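Side-chain contacts in putative succinylglutamate desuccinylase / aspartoacylase (Shewanella amazonensis, PDB 3FMC), which is probably a zinc-dependent hydrolase of the succinylglutamate desuccinylase / aspartoacylase family, acting on ester bonds: residues Ala51-Leu56 against Leu169-Gly174; Met57-His62 against Asp253-Ala258; Asp124-Ala129 against Arg230-Arg235. One frame throughout, in Å; residues are numbered along the deposited sequence.

Contact 1 (Ala51-Leu56 against Leu169-Gly174); sequences AVIYQL and LDLHTG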
loop_
_atom_site.group_PDB
_atom_site.type_symbol
_atom_site.label_atom_id
_atom_site.label_comp_id
_atom_site.label_asym_id
_atom_site.label_seq_id
_atom_site.Cartn_x
_atom_site.Cartn_y
_atom_site.Cartn_z
ATOM N N ALA C 51 -5.853 -21.802 -12.980
ATOM C CA ALA C 51 -6.387 -23.150 -12.707
ATOM C C ALA C 51 -7.259 -23.567 -13.880
ATOM O O ALA C 51 -7.275 -24.769 -14.266
ATOM C CB ALA C 51 -7.218 -23.169 -11.358
ATOM N N VAL C 52 -7.970 -22.602 -14.458
ATOM C CA VAL C 52 -8.811 -22.898 -15.650
ATOM C C VAL C 52 -7.939 -23.278 -16.865
ATOM O O VAL C 52 -8.222 -24.252 -17.602
ATOM C CB VAL C 52 -9.841 -21.777 -15.949
ATOM C CG1 VAL C 52 -10.595 -22.076 -17.253
ATOM C CG2 VAL C 52 -10.833 -21.589 -14.772
ATOM N N ILE C 53 -6.863 -22.519 -17.089
ATOM C CA ILE C 53 -5.934 -22.805 -18.175
ATOM C C ILE C 53 -5.284 -24.176 -17.947
ATOM O O ILE C 53 -5.179 -25.012 -18.879
ATOM C CB ILE C 53 -4.903 -21.661 -18.368
ATOM C CG1 ILE C 53 -5.601 -20.437 -19.010
ATOM C CG2 ILE C 53 -3.710 -22.094 -19.207
ATOM C CD1 ILE C 53 -4.676 -19.210 -19.283
ATOM N N TYR C 54 -4.901 -24.438 -16.711
ATOM C CA TYR C 54 -4.308 -25.717 -16.360
ATOM C C TYR C 54 -5.262 -26.873 -16.757
ATOM O O TYR C 54 -4.881 -27.800 -17.458
ATOM C CB TYR C 54 -4.049 -25.760 -14.860
ATOM C CG TYR C 54 -3.599 -27.111 -14.366
ATOM C CD1 TYR C 54 -2.288 -27.552 -14.600
ATOM C CD2 TYR C 54 -4.467 -27.951 -13.679
ATOM C CE1 TYR C 54 -1.871 -28.774 -14.179
ATOM C CE2 TYR C 54 -4.049 -29.183 -13.256
ATOM C CZ TYR C 54 -2.750 -29.594 -13.515
ATOM O OH TYR C 54 -2.319 -30.808 -13.061
ATOM N N GLN C 55 -6.486 -26.825 -16.258
ATOM C CA GLN C 55 -7.446 -27.897 -16.528
ATOM C C GLN C 55 -7.752 -28.001 -18.013
ATOM O O GLN C 55 -7.890 -29.123 -18.523
ATOM C CB GLN C 55 -8.734 -27.715 -15.733
ATOM C CG GLN C 55 -8.591 -27.812 -14.203
ATOM C CD GLN C 55 -8.357 -29.193 -13.705
ATOM O OE1 GLN C 55 -7.769 -29.998 -14.396
ATOM N NE2 GLN C 55 -8.738 -29.456 -12.488
ATOM N N LEU C 56 -7.847 -26.876 -18.707
ATOM C CA LEU C 56 -8.146 -26.878 -20.129
ATOM C C LEU C 56 -7.007 -27.570 -20.877
ATOM O O LEU C 56 -7.235 -28.415 -21.760
ATOM C CB LEU C 56 -8.388 -25.461 -20.655
ATOM C CG LEU C 56 -8.830 -25.299 -22.120
ATOM C CD1 LEU C 56 -10.167 -26.092 -22.389
ATOM C CD2 LEU C 56 -8.966 -23.803 -22.462
ATOM N N LEU C 169 -10.255 -15.283 -25.626
ATOM C CA LEU C 169 -10.924 -15.510 -24.333
ATOM C C LEU C 169 -10.038 -14.946 -23.215
ATOM O O LEU C 169 -8.930 -15.417 -23.005
ATOM C CB LEU C 169 -11.183 -17.002 -24.070
ATOM C CG LEU C 169 -11.934 -17.789 -25.142
ATOM C CD1 LEU C 169 -12.015 -19.285 -24.697
ATOM C CD2 LEU C 169 -13.278 -17.146 -25.428
ATOM N N ASP C 170 -10.539 -13.931 -22.523
ATOM C CA ASP C 170 -9.802 -13.259 -21.413
ATOM C C ASP C 170 -10.421 -13.775 -20.117
ATOM O O ASP C 170 -11.593 -13.558 -19.855
ATOM C CB ASP C 170 -9.936 -11.742 -21.556
ATOM C CG ASP C 170 -8.911 -10.958 -20.707
ATOM O OD1 ASP C 170 -8.025 -11.596 -20.116
ATOM O OD2 ASP C 170 -9.029 -9.704 -20.627
ATOM N N LEU C 171 -9.629 -14.484 -19.342
ATOM C CA LEU C 171 -10.103 -15.079 -18.110
ATOM C C LEU C 171 -9.814 -14.186 -16.899
ATOM O O LEU C 171 -8.632 -13.926 -16.532
ATOM C CB LEU C 171 -9.504 -16.457 -17.887
ATOM C CG LEU C 171 -9.586 -17.435 -19.069
ATOM C CD1 LEU C 171 -8.986 -18.755 -18.628
ATOM C CD2 LEU C 171 -11.013 -17.613 -19.562
ATOM N N HIS C 172 -10.915 -13.797 -16.256
ATOM C CA HIS C 172 -10.918 -12.951 -15.076
ATOM C C HIS C 172 -11.701 -13.610 -13.932
ATOM O O HIS C 172 -12.233 -14.707 -14.057
ATOM C CB HIS C 172 -11.547 -11.591 -15.433
ATOM C CG HIS C 172 -10.690 -10.709 -16.317
ATOM N ND1 HIS C 172 -10.026 -9.585 -15.845
ATOM C CD2 HIS C 172 -10.400 -10.787 -17.638
ATOM C CE1 HIS C 172 -9.368 -9.014 -16.840
ATOM N NE2 HIS C 172 -9.573 -9.723 -17.939
ATOM N N THR C 173 -11.730 -12.911 -12.812
ATOM C CA THR C 173 -12.623 -13.211 -11.699
ATOM C C THR C 173 -13.149 -11.873 -11.177
ATOM O O THR C 173 -12.579 -10.815 -11.449
ATOM C CB THR C 173 -11.985 -13.972 -10.515
ATOM O OG1 THR C 173 -11.249 -13.087 -9.652
ATOM C CG2 THR C 173 -11.087 -15.157 -10.951
ATOM N N GLY C 174 -14.241 -11.954 -10.419
ATOM C CA GLY C 174 -14.751 -10.827 -9.664
ATOM C C GLY C 174 -14.129 -10.889 -8.275
ATOM O O GLY C 174 -13.201 -11.656 -8.042
#
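One methyl group does nearly all the touching here: Leu171 CD1 is the sole strand atom within 4.2 Å of the Val52 and Ile53 side chains. The motif is a helix packed on parallel strands in the alpha/beta fold of zinc-dependent carboxypeptidases, with helix 48-60 lying over strand 167-174, which pairs in parallel with strands 36-40 and 237-243. Leu171 CD1 reaches Ile53 CG1 at 3.8 Å and Val52 CG1 at 3.9 Å. It is carried to that point because CD1 stands anti to CA (chi2 -178°), so the branch runs straight out toward the helix while the two helix side chains slant across it. Val52 offers CG1 by keeping it anti to its backbone N (chi1 175°). Around this apolar seam Leu171 also rests on Ile38, Val52 on Leu243 and Ile261, and Ile53 on Leu323 of the second subunit.

The neighbouring strand residues serve different chemistry. His172, with His43 and Glu46, directs donor atoms at one vacant point, consistent with an unoccupied zinc site. Asp170 OD1 accepts from Gln39, while His172 NE2 donates to Asp170 OD2 at 2.7 Å, in the imidazole plane but 63° out of the carboxylate plane.

Contact 2 (Met57-His62 against Asp253-Ala258); sequences MKLLEH and DALEDA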
loop_
_atom_site.group_PDB
_atom_site.type_symbol
_atom_site.label_atom_id
_atom_site.label_comp_id
_atom_site.label_asym_id
_atom_site.label_seq_id
_atom_site.Cartn_x
_atom_site.Cartn_y
_atom_site.Cartn_z
HETATM N N MSE C 57 -5.766 -27.226 -20.543
HETATM C CA MSE C 57 -4.655 -27.870 -21.216
HETATM C C MSE C 57 -4.630 -29.385 -20.950
HETATM O O MSE C 57 -4.335 -30.167 -21.863
HETATM C CB MSE C 57 -3.331 -27.211 -20.826
HETATM C CG MSE C 57 -3.239 -25.834 -21.384
HETATM SE SE MSE C 57 -1.476 -24.977 -21.123
HETATM C CE MSE C 57 -1.235 -25.151 -19.267
ATOM N N LYS C 58 -4.920 -29.802 -19.732
ATOM C CA LYS C 58 -4.953 -31.236 -19.405
ATOM C C LYS C 58 -6.004 -31.969 -20.252
ATOM O O LYS C 58 -5.771 -33.108 -20.706
ATOM C CB LYS C 58 -5.279 -31.479 -17.934
ATOM C CG LYS C 58 -4.286 -30.926 -16.952
ATOM C CD LYS C 58 -2.902 -31.443 -17.114
ATOM C CE LYS C 58 -2.645 -32.750 -16.481
ATOM N NZ LYS C 58 -1.140 -32.916 -16.505
ATOM N N LEU C 59 -7.159 -31.323 -20.431
ATOM C CA LEU C 59 -8.243 -31.883 -21.275
ATOM C C LEU C 59 -7.872 -31.888 -22.756
ATOM O O LEU C 59 -8.090 -32.874 -23.455
ATOM C CB LEU C 59 -9.532 -31.079 -21.073
ATOM C CG LEU C 59 -10.297 -31.315 -19.785
ATOM C CD1 LEU C 59 -11.367 -30.261 -19.562
ATOM C CD2 LEU C 59 -10.870 -32.694 -19.787
ATOM N N LEU C 60 -7.296 -30.784 -23.230
ATOM C CA LEU C 60 -6.945 -30.610 -24.630
ATOM C C LEU C 60 -5.964 -31.660 -25.097
ATOM O O LEU C 60 -5.958 -32.021 -26.269
ATOM C CB LEU C 60 -6.408 -29.240 -24.921
ATOM C CG LEU C 60 -7.478 -28.158 -25.047
ATOM C CD1 LEU C 60 -6.749 -26.789 -25.038
ATOM C CD2 LEU C 60 -8.365 -28.337 -26.296
ATOM N N GLU C 61 -5.147 -32.153 -24.188
ATOM C CA GLU C 61 -4.196 -33.184 -24.559
ATOM C C GLU C 61 -4.861 -34.417 -25.152
ATOM O O GLU C 61 -4.200 -35.134 -25.888
ATOM C CB GLU C 61 -3.295 -33.529 -23.377
ATOM C CG GLU C 61 -2.287 -32.405 -23.184
ATOM C CD GLU C 61 -1.556 -32.483 -21.889
ATOM O OE1 GLU C 61 -1.746 -33.482 -21.132
ATOM O OE2 GLU C 61 -0.796 -31.526 -21.643
ATOM N N HIS C 62 -6.158 -34.605 -24.887
ATOM C CA HIS C 62 -6.960 -35.744 -25.354
ATOM C C HIS C 62 -8.005 -35.453 -26.439
ATOM O O HIS C 62 -8.884 -36.287 -26.697
ATOM C CB HIS C 62 -7.733 -36.331 -24.180
ATOM C CG HIS C 62 -6.889 -36.571 -22.979
ATOM N ND1 HIS C 62 -5.746 -37.341 -23.023
ATOM C CD2 HIS C 62 -7.011 -36.142 -21.702
ATOM C CE1 HIS C 62 -5.193 -37.366 -21.823
ATOM N NE2 HIS C 62 -5.944 -36.653 -21.004
ATOM N N ASP C 253 -13.624 -26.653 -9.415
ATOM C CA ASP C 253 -14.464 -25.635 -10.045
ATOM C C ASP C 253 -13.880 -25.212 -11.409
ATOM O O ASP C 253 -14.608 -25.010 -12.383
ATOM C CB ASP C 253 -14.620 -24.435 -9.096
ATOM C CG ASP C 253 -15.828 -23.588 -9.426
ATOM O OD1 ASP C 253 -16.847 -24.168 -9.852
ATOM O OD2 ASP C 253 -15.767 -22.358 -9.198
ATOM N N ALA C 254 -12.554 -25.093 -11.486
ATOM C CA ALA C 254 -11.858 -24.750 -12.739
ATOM C C ALA C 254 -12.095 -25.808 -13.850
ATOM O O ALA C 254 -12.131 -25.487 -15.043
ATOM C CB ALA C 254 -10.356 -24.579 -12.463
ATOM N N LEU C 255 -12.246 -27.064 -13.458
ATOM C CA LEU C 255 -12.570 -28.133 -14.420
ATOM C C LEU C 255 -13.924 -27.858 -15.085
ATOM O O LEU C 255 -14.069 -27.986 -16.308
ATOM C CB LEU C 255 -12.541 -29.496 -13.736
ATOM C CG LEU C 255 -12.680 -30.708 -14.679
ATOM C CD1 LEU C 255 -11.650 -30.715 -15.891
ATOM C CD2 LEU C 255 -12.626 -31.951 -13.790
ATOM N N GLU C 256 -14.921 -27.494 -14.292
ATOM C CA GLU C 256 -16.238 -27.130 -14.835
ATOM C C GLU C 256 -16.124 -26.001 -15.849
ATOM O O GLU C 256 -16.695 -26.051 -16.938
ATOM C CB GLU C 256 -17.203 -26.730 -13.698
ATOM C CG GLU C 256 -18.387 -25.877 -14.177
ATOM C CD GLU C 256 -19.405 -25.588 -13.093
ATOM O OE1 GLU C 256 -19.987 -26.560 -12.575
ATOM O OE2 GLU C 256 -19.649 -24.388 -12.795
ATOM N N ASP C 257 -15.359 -24.971 -15.503
ATOM C CA ASP C 257 -15.182 -23.848 -16.417
ATOM C C ASP C 257 -14.520 -24.321 -17.732
ATOM O O ASP C 257 -14.920 -23.939 -18.837
ATOM C CB ASP C 257 -14.277 -22.787 -15.779
ATOM C CG ASP C 257 -14.833 -22.244 -14.490
ATOM O OD1 ASP C 257 -16.087 -22.201 -14.317
ATOM O OD2 ASP C 257 -14.018 -21.857 -13.629
ATOM N N ALA C 258 -13.480 -25.132 -17.597
ATOM C CA ALA C 258 -12.755 -25.650 -18.779
ATOM C C ALA C 258 -13.695 -26.483 -19.675
ATOM O O ALA C 258 -13.636 -26.402 -20.913
ATOM C CB ALA C 258 -11.569 -26.487 -18.311
#
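Leu255, which meets Leu59 across this contact, rides on a helix whose acidic residues grip a single ammonium group: Lys179 NZ forms salt bridges with Asp253 OD1 and Asp257 OD1, and with Glu256 OE2 in one of that residue's two conformers, while Asp253 OD2 has a second cationic partner in Arg248. What meets Leu59 is apolar by comparison, and here two helices of the catalytic domain pack side by side.

Leu59 carries the contact through one branch. Its CD1 lies 3.7 Å from Leu255 CD1 and 4.0 Å from Ala258 CB, so that one methyl fits against two residues about a helical turn apart. The Leu59 and Leu255 side chains cross at about a right angle. Leu59 starts out toward the other helix, whereas Leu255 leaves its backbone obliquely and comes near only at its end: with CG anti to the backbone N (chi1 -172°) and a bent second torsion (chi2 53°), CD1 swings to the seam. Where the other residue is Ala258, the backbones can draw close, and its CA is 8.1 Å from the CA of Leu59.

On the flank toward the second subunit, Glu61 OE2 is hydrogen-bonded to Tyr326 OH of that subunit, and Lys58 packs on the same tyrosine. The chemistry implies a division of labour: dispersion contacts from Leu59, Leu255 and Ala258 join the helices, while Lys179 and Arg248 probably offset the charge of the acids they bind.

Contact 3 (Asp124-Ala129 against Arg230-Arg235); sequences DTLITA and RELGVR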
loop_
_atom_site.group_PDB
_atom_site.type_symbol
_atom_site.label_atom_id
_atom_site.label_comp_id
_atom_site.label_asym_id
_atom_site.label_seq_id
_atom_site.Cartn_x
_atom_site.Cartn_y
_atom_site.Cartn_z
ATOM N N ASP C 124 -11.144 -12.826 -47.840
ATOM C CA ASP C 124 -9.984 -13.378 -47.150
ATOM C C ASP C 124 -8.731 -12.500 -47.244
ATOM O O ASP C 124 -7.965 -12.394 -46.287
ATOM C CB ASP C 124 -9.641 -14.786 -47.649
ATOM C CG ASP C 124 -10.615 -15.859 -47.151
ATOM O OD1 ASP C 124 -11.468 -15.587 -46.269
ATOM O OD2 ASP C 124 -10.499 -17.008 -47.643
ATOM N N THR C 125 -8.501 -11.884 -48.382
ATOM C CA THR C 125 -7.329 -11.042 -48.519
ATOM C C THR C 125 -7.513 -9.741 -47.746
ATOM O O THR C 125 -6.553 -9.212 -47.192
ATOM C CB THR C 125 -7.044 -10.776 -50.016
ATOM O OG1 THR C 125 -6.837 -12.035 -50.658
ATOM C CG2 THR C 125 -5.828 -9.936 -50.197
ATOM N N LEU C 126 -8.739 -9.216 -47.723
ATOM C CA LEU C 126 -9.055 -7.989 -46.988
ATOM C C LEU C 126 -8.829 -8.237 -45.472
ATOM O O LEU C 126 -8.199 -7.437 -44.790
ATOM C CB LEU C 126 -10.484 -7.534 -47.291
ATOM C CG LEU C 126 -10.971 -6.180 -46.762
ATOM C CD1 LEU C 126 -12.164 -5.671 -47.596
ATOM C CD2 LEU C 126 -11.334 -6.264 -45.282
ATOM N N ILE C 127 -9.282 -9.387 -44.999
ATOM C CA ILE C 127 -9.175 -9.801 -43.591
ATOM C C ILE C 127 -7.715 -9.977 -43.175
ATOM O O ILE C 127 -7.294 -9.523 -42.106
ATOM C CB ILE C 127 -10.028 -11.092 -43.325
ATOM C CG1 ILE C 127 -11.509 -10.771 -43.491
ATOM C CG2 ILE C 127 -9.774 -11.694 -41.904
ATOM C CD1 ILE C 127 -12.366 -12.051 -43.529
ATOM N N THR C 128 -6.936 -10.632 -44.012
ATOM C CA THR C 128 -5.518 -10.814 -43.744
ATOM C C THR C 128 -4.827 -9.452 -43.662
ATOM O O THR C 128 -3.987 -9.222 -42.791
ATOM C CB THR C 128 -4.886 -11.720 -44.840
ATOM O OG1 THR C 128 -5.476 -13.018 -44.741
ATOM C CG2 THR C 128 -3.373 -11.838 -44.686
ATOM N N ALA C 129 -5.202 -8.545 -44.556
ATOM C CA ALA C 129 -4.600 -7.210 -44.591
ATOM C C ALA C 129 -4.946 -6.415 -43.323
ATOM O O ALA C 129 -4.107 -5.677 -42.788
ATOM C CB ALA C 129 -5.063 -6.456 -45.830
ATOM N N ARG C 230 -21.838 -4.571 -48.301
ATOM C CA ARG C 230 -20.951 -5.733 -48.322
ATOM C C ARG C 230 -20.926 -6.397 -46.946
ATOM O O ARG C 230 -20.717 -5.756 -45.916
ATOM C CB ARG C 230 -19.534 -5.370 -48.739
ATOM C CG ARG C 230 -18.601 -6.559 -48.686
ATOM C CD ARG C 230 -17.286 -6.188 -49.281
ATOM N NE ARG C 230 -16.317 -7.276 -49.279
ATOM C CZ ARG C 230 -15.081 -7.141 -49.753
ATOM N NH1 ARG C 230 -14.686 -5.988 -50.269
ATOM N NH2 ARG C 230 -14.250 -8.170 -49.734
ATOM N N GLU C 231 -21.189 -7.688 -46.953
ATOM C CA GLU C 231 -21.264 -8.418 -45.749
ATOM C C GLU C 231 -19.944 -9.121 -45.530
ATOM O O GLU C 231 -19.585 -10.035 -46.259
ATOM C CB GLU C 231 -22.462 -9.398 -45.796
ATOM C CG GLU C 231 -22.456 -10.449 -44.710
ATOM C CD GLU C 231 -22.646 -9.921 -43.292
ATOM O OE1 GLU C 231 -22.956 -8.732 -43.102
ATOM O OE2 GLU C 231 -22.517 -10.752 -42.353
ATOM N N LEU C 232 -19.209 -8.654 -44.529
ATOM C CA LEU C 232 -17.962 -9.284 -44.119
ATOM C C LEU C 232 -18.187 -10.150 -42.893
ATOM O O LEU C 232 -17.642 -11.240 -42.796
ATOM C CB LEU C 232 -16.917 -8.233 -43.756
ATOM C CG LEU C 232 -16.362 -7.354 -44.866
ATOM C CD1 LEU C 232 -15.460 -6.308 -44.246
ATOM C CD2 LEU C 232 -15.619 -8.212 -45.858
ATOM N N GLY C 233 -18.992 -9.650 -41.965
ATOM C CA GLY C 233 -19.199 -10.289 -40.686
ATOM C C GLY C 233 -18.115 -9.746 -39.735
ATOM O O GLY C 233 -17.146 -9.172 -40.187
ATOM N N VAL C 234 -18.296 -9.934 -38.418
ATOM C CA VAL C 234 -17.300 -9.551 -37.404
ATOM C C VAL C 234 -16.407 -10.776 -37.350
ATOM O O VAL C 234 -16.836 -11.810 -36.867
ATOM C CB VAL C 234 -17.957 -9.206 -36.082
ATOM C CG1 VAL C 234 -16.897 -8.602 -35.081
ATOM C CG2 VAL C 234 -19.092 -8.200 -36.341
ATOM N N ARG C 235 -15.177 -10.653 -37.847
ATOM C CA ARG C 235 -14.310 -11.812 -38.025
ATOM C C ARG C 235 -13.476 -12.207 -36.811
ATOM O O ARG C 235 -12.539 -12.992 -36.941
ATOM C CB ARG C 235 -13.424 -11.615 -39.259
ATOM C CG ARG C 235 -14.214 -11.427 -40.553
ATOM C CD ARG C 235 -14.694 -12.737 -41.160
ATOM N NE ARG C 235 -15.365 -12.478 -42.438
ATOM C CZ ARG C 235 -15.455 -13.330 -43.462
ATOM N NH1 ARG C 235 -14.869 -14.524 -43.419
ATOM N NH2 ARG C 235 -16.105 -12.960 -44.562
#
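Both guanidinium groups present one face to a methyl of helix 123-142: Ile127 CD1 lies over Arg235, and Leu126 CD1 over Arg230. The Ile127 methyl sits 3.1 Å above the Arg235 plane, offset toward its rim. Its 3.2 Å approach to Arg235 NE is doubtful in detail, as Arg235 has two deposited conformers; in the one given, NE also makes a weak hydrogen bond to Leu232 O (2.6 Å, 126°). Leu126 CD1 makes a more ordinary contact, 3.7 Å from Arg230 NH1.

Arg230 comes from the opposite direction to Leu126 on a fully extended chain (chi2 172°), which brings its NH2 to the start of the helix. There Asp123 OD1 forms a salt bridge with it and Leu121 O accepts a further hydrogen bond. In the conformer given, Leu232 CD1 faces Leu126 CD2 at 4.3 Å, a loose apolar contact. Asp124 OD1 is 4.6 Å from Arg235 NH1, with no N-H directed at it, so at most a weak attraction is likely.

The contact joins helix 123-142 to the loop before strand 237-243; Ile127 also packs on Trp218. Its chemistry implies two uses of arginine: a face for hydrocarbon packing and, in Arg230, N-H groups for acceptors at the start of the helix.

Overall arrangement
Contacts 1 and 2 use successive parts of helix 48-60 and touch each other: their centres are 10 Å apart, and Val52 of contact 1 packs on Asp257 of contact 2. Contact 1 is the most central and fully buried, joining helix to strand; contact 2, about 18 Å from the chain centre, joins helix to helix and is partly exposed. Both also border the second subunit. Contact 3 stands apart, its centre 29 Å and 32 Å from those of contacts 1 and 2, and no other chain touches it. Aliphatic carbon meets aliphatic carbon in contacts 1 and 2, whereas contact 3, peripheral yet buried, mixes aliphatic packing with methyl-guanidinium contacts.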